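Local coordinates for putative protein (Neisseria meningitidis, PDB 2O3G), which is the transporter-associated (CorC_HlyC) domain of a UPF0053-family membrane protein with CBS domains, a family thought to bind flavin adenine dinucleotide, its exact role unknown, at residues A66-G70 against W71-V75; T47-G50 against L51-E55; L25-V28 against E29-Q33. All coordinates share one frame; numbering follows the deposited sequence.

Contact 1. Residues A66-G70 against W71-V75; sequences ADFHG and WRFEV. With EDO (1,2-ethanediol), chain C.
CG of Asp67 stands beside the backbone N (chi1 -65°), while CG of Arg72 is anti to its own (chi1 -179°); with the bend at chi3 this brings carboxylate and guanidinium side by side. The motif is a two-residue beta hairpin: strands 66-68 and 71-75 run antiparallel and are joined by a type I' turn from Phe68 to Trp71. Asp67 and Arg72 face each other as a non-hydrogen-bonded pair, and their side chains lie alongside each other, pointing the same way. The salt bridge is bidentate and side-on. NE of Arg72 gives a nearly straight bond to OD2 of Asp67 (2.6 Å), and NH2 of Arg72 reaches OD1 of Asp67 (2.8 Å). Each oxygen uses its syn lone pair, and the two planes are nearly coplanar. This double grip fixes the rotation of both groups.

Phe68 and Trp71 close the turn as a hydrogen-bonded pair. Phe68 N bonds to Trp71 O at 2.8 Å. The return bond from Trp71 N to Phe68 O is 3.0 Å, with the donor well above the carbonyl plane. His69 and Gly70 have the positive phi values of this turn type. The other face of the sheet carries Ala66, Phe68, Trp71 and Phe73. Ala66, Phe68 and Phe73 meet helix 48-56, while Trp71 packs on Leu34, Leu36 and Ile88. Lys90 of strand 82-90 makes a cation-pi contact with Trp71. A bound 1,2-ethanediol, probably from the crystallisation liquor, takes a bond from His69 N through its O1 (2.6 Å). On the helix-facing side, CB of Phe68 lies 3.8 Å from CE2 of Phe73.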
loop_
_atom_site.group_PDB
_atom_site.type_symbol
_atom_site.label_atom_id
_atom_site.label_comp_id
_atom_site.label_asym_id
_atom_site.label_seq_id
_atom_site.Cartn_x
_atom_site.Cartn_y
_atom_site.Cartn_z
ATOM N N ALA A 66 -5.119 4.124 -2.677
ATOM C CA ALA A 66 -4.543 4.135 -3.990
ATOM C C ALA A 66 -4.971 2.903 -4.600
ATOM O O ALA A 66 -4.882 1.849 -3.927
ATOM C CB ALA A 66 -2.999 4.126 -3.892
ATOM N N ASP A 67 -5.340 2.959 -5.866
ATOM C CA ASP A 67 -5.650 1.691 -6.614
ATOM C C ASP A 67 -4.479 1.207 -7.436
ATOM O O ASP A 67 -3.913 2.006 -8.170
ATOM C CB ASP A 67 -6.858 1.880 -7.563
ATOM C CG ASP A 67 -8.205 2.172 -6.786
ATOM O OD1 ASP A 67 -9.251 2.412 -7.442
ATOM O OD2 ASP A 67 -8.244 2.097 -5.529
ATOM N N PHE A 68 -4.169 -0.095 -7.377
ATOM C CA PHE A 68 -3.014 -0.628 -8.016
ATOM C C PHE A 68 -3.215 -2.081 -8.513
ATOM O O PHE A 68 -3.445 -2.956 -7.715
ATOM C CB PHE A 68 -1.926 -0.575 -6.913
ATOM C CG PHE A 68 -0.539 -1.094 -7.308
ATOM C CD1 PHE A 68 0.410 -0.229 -7.855
ATOM C CD2 PHE A 68 -0.190 -2.406 -7.047
ATOM C CE1 PHE A 68 1.736 -0.703 -8.247
ATOM C CE2 PHE A 68 1.138 -2.901 -7.358
ATOM C CZ PHE A 68 2.087 -2.026 -7.958
ATOM N N HIS A 69 -3.064 -2.355 -9.807
ATOM C CA HIS A 69 -3.192 -3.685 -10.318
ATOM C C HIS A 69 -4.329 -4.502 -9.747
ATOM O O HIS A 69 -4.130 -5.680 -9.403
ATOM C CB HIS A 69 -1.927 -4.491 -10.145
ATOM C CG HIS A 69 -0.898 -4.190 -11.175
ATOM N ND1 HIS A 69 -0.177 -2.995 -11.183
ATOM C CD2 HIS A 69 -0.499 -4.886 -12.264
ATOM C CE1 HIS A 69 0.652 -2.978 -12.206
ATOM N NE2 HIS A 69 0.492 -4.122 -12.866
ATOM N N GLY A 70 -5.528 -3.909 -9.697
ATOM C CA GLY A 70 -6.699 -4.670 -9.319
ATOM C C GLY A 70 -7.001 -4.678 -7.821
ATOM O O GLY A 70 -7.892 -5.385 -7.400
ATOM N N TRP A 71 -6.225 -3.950 -7.026
ATOM C CA TRP A 71 -6.454 -3.865 -5.610
ATOM C C TRP A 71 -6.488 -2.399 -5.179
ATOM O O TRP A 71 -6.017 -1.525 -5.913
ATOM C CB TRP A 71 -5.358 -4.531 -4.890
ATOM C CG TRP A 71 -5.118 -5.904 -5.236
ATOM C CD1 TRP A 71 -4.439 -6.343 -6.267
ATOM C CD2 TRP A 71 -5.453 -7.062 -4.448
ATOM N NE1 TRP A 71 -4.347 -7.745 -6.242
ATOM C CE2 TRP A 71 -4.980 -8.191 -5.134
ATOM C CE3 TRP A 71 -6.202 -7.252 -3.287
ATOM C CZ2 TRP A 71 -5.162 -9.473 -4.680
ATOM C CZ3 TRP A 71 -6.364 -8.555 -2.804
ATOM C CH2 TRP A 71 -5.849 -9.648 -3.503
ATOM N N ARG A 72 -7.075 -2.144 -4.010
ATOM C CA ARG A 72 -7.180 -0.812 -3.377
ATOM C C ARG A 72 -6.420 -0.819 -2.067
ATOM O O ARG A 72 -6.399 -1.819 -1.331
ATOM C CB ARG A 72 -8.609 -0.557 -3.057
ATOM C CG ARG A 72 -8.850 0.736 -2.438
ATOM C CD ARG A 72 -10.267 1.129 -2.705
ATOM N NE ARG A 72 -10.316 1.875 -3.936
ATOM C CZ ARG A 72 -11.405 2.431 -4.472
ATOM N NH1 ARG A 72 -12.587 2.376 -3.869
ATOM N NH2 ARG A 72 -11.289 3.062 -5.628
ATOM N N PHE A 73 -5.741 0.273 -1.779
ATOM C CA PHE A 73 -4.896 0.306 -0.589
ATOM C C PHE A 73 -5.301 1.509 0.129
ATOM O O PHE A 73 -5.321 2.579 -0.461
ATOM C CB PHE A 73 -3.483 0.420 -1.019
ATOM C CG PHE A 73 -2.962 -0.845 -1.618
ATOM C CD1 PHE A 73 -2.349 -1.766 -0.843
ATOM C CD2 PHE A 73 -3.113 -1.103 -2.970
ATOM C CE1 PHE A 73 -1.825 -2.935 -1.432
ATOM C CE2 PHE A 73 -2.580 -2.246 -3.520
ATOM C CZ PHE A 73 -1.946 -3.166 -2.741
ATOM N N GLU A 74 -5.729 1.351 1.372
ATOM C CA GLU A 74 -6.358 2.502 2.034
ATOM C C GLU A 74 -5.764 2.731 3.373
ATOM O O GLU A 74 -5.591 1.802 4.160
ATOM C CB GLU A 74 -7.844 2.272 2.205
ATOM C CG GLU A 74 -8.590 3.466 2.811
ATOM C CD GLU A 74 -10.069 3.176 3.088
ATOM O OE1 GLU A 74 -10.519 1.998 2.950
ATOM O OE2 GLU A 74 -10.794 4.131 3.436
ATOM N N VAL A 75 -5.428 3.962 3.644
ATOM C CA VAL A 75 -4.742 4.204 4.901
ATOM C C VAL A 75 -5.797 4.324 5.973
ATOM O O VAL A 75 -6.733 5.154 5.914
ATOM C CB VAL A 75 -3.808 5.401 4.805
ATOM C CG1 VAL A 75 -4.193 6.180 3.671
ATOM C CG2 VAL A 75 -3.847 6.252 6.053
HETATM C C1 EDO C . -2.641 0.617 -12.504
HETATM O O1 EDO C . -3.047 -0.354 -11.526
HETATM C C2 EDO C . -1.112 0.630 -12.480
HETATM O O2 EDO C . -0.741 1.801 -11.761
#

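Contact 2. Residues T47-G50 against L51-E55; sequences TVAG and LIMEE. With EDO (1,2-ethanediol), chain C.
Thr47 and Leu51 make the first bond of the helical turn: Leu51 N donates to Thr47 O at 2.6 Å. Three more i to i+4 bonds follow, from Ile52 to Val48, Met53 to Ala49 and Glu54 to Gly50. The last joins Glu54 N to Gly50 O at 2.8 Å. Side chains touch less across these turns. Met53, a selenomethionine, runs back along the helix, and its CE comes to 4.4 Å from CB of Ala49. CB of Leu51 rests 3.3 Å from Val48 O, and CB of Ile52 sits 3.4 Å from Ala49 O.

The next shell fixes the start of the helix. Thr47 holds the N-cap position. With chi1 at 69°, its hydroxyl turns back over the first turn, and OG1 of Thr47 accepts from Gly50 N (2.9 Å). The backbones of Val48 and Ala49 are bonded with those of Leu25 and Gly23. The same OG1 also makes a weak hydrogen bond with Gly23 O, so the cap is linked to the chain near strand 20-22.

Further out, one side of the helix faces the sheet. Val48, Leu51 and Ile52 all touch Phe73 of strand 71-79, and Ala49 touches Ile83 of strand 82-90. Toward the C-terminal end, Glu55 touches Ala66, and its OE2 accepts from O2 of a bound 1,2-ethanediol (2.8 Å), probably a crystallisation additive. The arrangement is a threonine-capped alpha helix laid on an antiparallel sheet, within the small alpha+beta transporter-associated domain.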
loop_
_atom_site.group_PDB
_atom_site.type_symbol
_atom_site.label_atom_id
_atom_site.label_comp_id
_atom_site.label_asym_id
_atom_site.label_seq_id
_atom_site.Cartn_x
_atom_site.Cartn_y
_atom_site.Cartn_z
ATOM N N THR A 47 7.525 -0.615 -0.041
ATOM C CA THR A 47 6.546 -0.936 0.998
ATOM C C THR A 47 5.124 -0.532 0.613
ATOM O O THR A 47 4.895 0.401 -0.287
ATOM C CB THR A 47 6.875 -0.177 2.369
ATOM O OG1 THR A 47 6.663 1.253 2.222
ATOM C CG2 THR A 47 8.279 -0.484 2.825
ATOM N N VAL A 48 4.171 -1.168 1.328
ATOM C CA VAL A 48 2.764 -0.853 1.103
ATOM C C VAL A 48 2.583 0.636 1.217
ATOM O O VAL A 48 2.015 1.317 0.333
ATOM C CB VAL A 48 1.854 -1.662 2.051
ATOM C CG1 VAL A 48 0.406 -1.417 1.742
ATOM C CG2 VAL A 48 2.211 -3.112 1.959
ATOM N N ALA A 49 3.126 1.196 2.273
ATOM C CA ALA A 49 2.905 2.627 2.480
ATOM C C ALA A 49 3.490 3.337 1.339
ATOM O O ALA A 49 2.852 4.256 0.842
ATOM C CB ALA A 49 3.595 3.133 3.788
ATOM N N GLY A 50 4.715 2.918 0.930
ATOM C CA GLY A 50 5.436 3.579 -0.163
ATOM C C GLY A 50 4.612 3.521 -1.442
ATOM O O GLY A 50 4.489 4.540 -2.171
ATOM N N LEU A 51 4.005 2.349 -1.707
ATOM C CA LEU A 51 3.102 2.201 -2.845
ATOM C C LEU A 51 2.091 3.271 -2.814
ATOM O O LEU A 51 1.865 3.941 -3.832
ATOM C CB LEU A 51 2.468 0.792 -2.909
ATOM C CG LEU A 51 1.092 0.377 -3.435
ATOM C CD1 LEU A 51 0.349 1.368 -4.261
ATOM C CD2 LEU A 51 1.279 -0.926 -4.169
ATOM N N ILE A 52 1.448 3.458 -1.671
ATOM C CA ILE A 52 0.364 4.479 -1.651
ATOM C C ILE A 52 0.879 5.851 -1.982
ATOM O O ILE A 52 0.269 6.540 -2.782
ATOM C CB ILE A 52 -0.380 4.586 -0.306
ATOM C CG1 ILE A 52 -0.894 3.214 0.127
ATOM C CG2 ILE A 52 -1.420 5.722 -0.369
ATOM C CD1 ILE A 52 -1.900 3.257 1.228
HETATM N N MSE A 53 1.985 6.255 -1.354
HETATM C CA MSE A 53 2.586 7.610 -1.601
HETATM C C MSE A 53 2.976 7.820 -3.024
HETATM O O MSE A 53 2.680 8.883 -3.606
HETATM C CB MSE A 53 3.842 7.847 -0.786
HETATM C CG MSE A 53 4.031 6.899 0.357
HETATM SE SE MSE A 53 4.930 7.982 1.675
HETATM C CE MSE A 53 5.914 6.721 2.886
ATOM N N GLU A 54 3.661 6.818 -3.569
ATOM C CA GLU A 54 3.923 6.764 -4.998
ATOM C C GLU A 54 2.697 7.048 -5.863
ATOM O O GLU A 54 2.723 8.023 -6.572
ATOM C CB GLU A 54 4.559 5.436 -5.377
ATOM C CG GLU A 54 4.546 5.138 -6.861
ATOM C CD GLU A 54 5.605 5.930 -7.590
ATOM O OE1 GLU A 54 5.833 7.108 -7.237
ATOM O OE2 GLU A 54 6.228 5.372 -8.517
ATOM N N GLU A 55 1.621 6.237 -5.824
ATOM C CA GLU A 55 0.466 6.548 -6.678
ATOM C C GLU A 55 -0.110 7.933 -6.334
ATOM O O GLU A 55 -0.184 8.777 -7.189
ATOM C CB GLU A 55 -0.577 5.418 -6.730
ATOM C CG GLU A 55 -0.481 4.412 -7.984
ATOM C CD GLU A 55 -1.360 4.804 -9.262
ATOM O OE1 GLU A 55 -1.888 5.952 -9.359
ATOM O OE2 GLU A 55 -1.526 3.951 -10.204
HETATM C C1 EDO C . -2.641 0.617 -12.504
HETATM O O1 EDO C . -3.047 -0.354 -11.526
HETATM C C2 EDO C . -1.112 0.630 -12.480
HETATM O O2 EDO C . -0.741 1.801 -11.761
#

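Contact 3. Residues L25-V28 against E29-Q33; sequences LEYV and ELAPQ
Leu25 and Leu30 cross at about a right angle. The CD1 branch of Leu25 touches Leu30 at CB (3.6 Å) and again at CG. Its other branch, CD2, reaches CB of Glu29 at 3.9 Å, and those two side chains also cross at roughly a right angle. Leu25 thus reaches over the first turn of the short helix 27-30 from the residue before its N-cap, with one methyl on each of two successive residues.

Tyr27 and Ala31 make the second side-chain contact, one helical turn apart. CG of Tyr27 lies anti to the backbone N (chi1 -168°), which swings the ring alongside the helix toward Ala31. The methyl of Ala31 sits over one face of the ring, with its CB 3.4 Å from CE2 of Tyr27. The phenol is held at its far end as well, since its OH is hydrogen-bonded to Pro37 O. Leu36 packs against Tyr27, Leu30 and Ala31.

Beneath these side chains the backbone forms little more than one turn. Glu26 fills the N-cap position. Its carbonyl O takes the NH of Leu30 at 3.0 Å, and Ala31 N bonds to Tyr27 O at 2.9 Å. Pro32 has no NH to give, and its CD lies 3.1 Å from Val28 O. Further along, Gln33 NE2 donates to Glu29 O (3.2 Å), from above the carbonyl plane.

The apolar groups are Leu25, Leu30 and the Tyr27-Ala31 pair, and both leucines touch Val48 of helix 48-56. Glu26 and Glu29 are exposed; OE1 of Glu26 and OE2 of Glu29 are 5.2 Å apart. Solvent would probably screen their like charges, and the apolar packing and backbone bonds hold the turn.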
loop_
_atom_site.group_PDB
_atom_site.type_symbol
_atom_site.label_atom_id
_atom_site.label_comp_id
_atom_site.label_asym_id
_atom_site.label_seq_id
_atom_site.Cartn_x
_atom_site.Cartn_y
_atom_site.Cartn_z
ATOM N N LEU A 25 5.043 -2.873 5.493
ATOM C CA LEU A 25 5.278 -4.210 4.899
ATOM C C LEU A 25 6.015 -3.939 3.570
ATOM O O LEU A 25 5.746 -2.928 2.830
ATOM C CB LEU A 25 3.947 -4.864 4.583
ATOM C CG LEU A 25 3.916 -6.339 4.889
ATOM C CD1 LEU A 25 3.095 -6.921 3.795
ATOM C CD2 LEU A 25 5.225 -7.124 5.116
ATOM N N GLU A 26 6.949 -4.816 3.299
ATOM C CA GLU A 26 7.700 -4.767 2.052
ATOM C C GLU A 26 6.905 -5.390 0.927
ATOM O O GLU A 26 6.484 -6.545 1.014
ATOM C CB GLU A 26 9.027 -5.538 2.227
ATOM C CG GLU A 26 10.006 -4.724 3.088
ATOM C CD GLU A 26 11.334 -5.354 3.334
ATOM O OE1 GLU A 26 11.513 -6.582 3.170
ATOM O OE2 GLU A 26 12.253 -4.590 3.738
ATOM N N TYR A 27 6.738 -4.615 -0.119
ATOM C CA TYR A 27 6.218 -5.115 -1.373
ATOM C C TYR A 27 6.726 -6.455 -1.729
ATOM O O TYR A 27 5.973 -7.330 -2.149
ATOM C CB TYR A 27 6.547 -4.220 -2.480
ATOM C CG TYR A 27 5.787 -4.543 -3.719
ATOM C CD1 TYR A 27 4.634 -3.875 -4.030
ATOM C CD2 TYR A 27 6.243 -5.478 -4.584
ATOM C CE1 TYR A 27 3.904 -4.161 -5.176
ATOM C CE2 TYR A 27 5.552 -5.776 -5.765
ATOM C CZ TYR A 27 4.371 -5.098 -6.040
ATOM O OH TYR A 27 3.701 -5.384 -7.211
ATOM N N VAL A 28 7.970 -6.686 -1.432
ATOM C CA VAL A 28 8.546 -7.946 -1.798
ATOM C C VAL A 28 7.962 -9.033 -0.977
ATOM O O VAL A 28 8.063 -10.205 -1.290
ATOM C CB VAL A 28 10.079 -7.792 -1.683
ATOM C CG1 VAL A 28 10.782 -9.058 -1.233
ATOM C CG2 VAL A 28 10.550 -7.390 -3.029
ATOM N N GLU A 29 7.373 -8.658 0.139
ATOM C CA GLU A 29 6.842 -9.668 1.066
ATOM C C GLU A 29 5.321 -9.912 0.848
ATOM O O GLU A 29 4.905 -11.044 0.810
ATOM C CB GLU A 29 7.168 -9.275 2.509
ATOM C CG GLU A 29 8.653 -9.693 3.004
ATOM C CD GLU A 29 8.988 -11.234 2.988
ATOM O OE1 GLU A 29 8.075 -12.053 3.349
ATOM O OE2 GLU A 29 10.172 -11.621 2.620
ATOM N N LEU A 30 4.541 -8.835 0.711
ATOM C CA LEU A 30 3.143 -8.847 0.354
ATOM C C LEU A 30 2.907 -9.472 -1.036
ATOM O O LEU A 30 2.121 -10.412 -1.163
ATOM C CB LEU A 30 2.663 -7.421 0.260
ATOM C CG LEU A 30 1.211 -7.114 0.648
ATOM C CD1 LEU A 30 0.673 -6.081 -0.269
ATOM C CD2 LEU A 30 0.312 -8.391 0.724
ATOM N N ALA A 31 3.578 -8.950 -2.061
ATOM C CA ALA A 31 3.276 -9.277 -3.474
ATOM C C ALA A 31 3.245 -10.732 -3.817
ATOM O O ALA A 31 2.300 -11.204 -4.352
ATOM C CB ALA A 31 4.180 -8.558 -4.406
ATOM N N PRO A 32 4.223 -11.484 -3.429
ATOM C CA PRO A 32 4.121 -12.881 -3.775
ATOM C C PRO A 32 2.938 -13.484 -3.130
ATOM O O PRO A 32 2.499 -14.525 -3.468
ATOM C CB PRO A 32 5.290 -13.497 -3.077
ATOM C CG PRO A 32 6.166 -12.402 -2.668
ATOM C CD PRO A 32 5.416 -11.152 -2.641
ATOM N N GLN A 33 2.406 -12.884 -2.118
ATOM C CA GLN A 33 1.250 -13.522 -1.531
ATOM C C GLN A 33 -0.027 -13.060 -2.251
ATOM O O GLN A 33 -0.976 -13.771 -2.238
ATOM C CB GLN A 33 1.124 -13.099 -0.052
ATOM C CG GLN A 33 1.952 -13.837 1.040
ATOM C CD GLN A 33 1.748 -13.108 2.428
ATOM O OE1 GLN A 33 0.890 -13.505 3.261
ATOM N NE2 GLN A 33 2.471 -11.995 2.622
#

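From the N terminus the chain passes strand 20-22 and reaches contact 3 in helix 27-30. Contact 2 follows in helix 48-56, and contact 1 comes last, in the hairpin of strands 65-68 and 71-79. Each contact is local and closes before the next opens, so none nest or cross. Contacts 3 and 2 are joined by a probable backbone hydrogen bond from Val48 N to Leu25 O. Contacts 2 and 1 pack where Leu51 meets Phe68, and Glu55 and His69 share one bound 1,2-ethanediol. Contact 3 reaches contact 1 through Tyr27 and Phe68. Together they tie both helices to the antiparallel sheet.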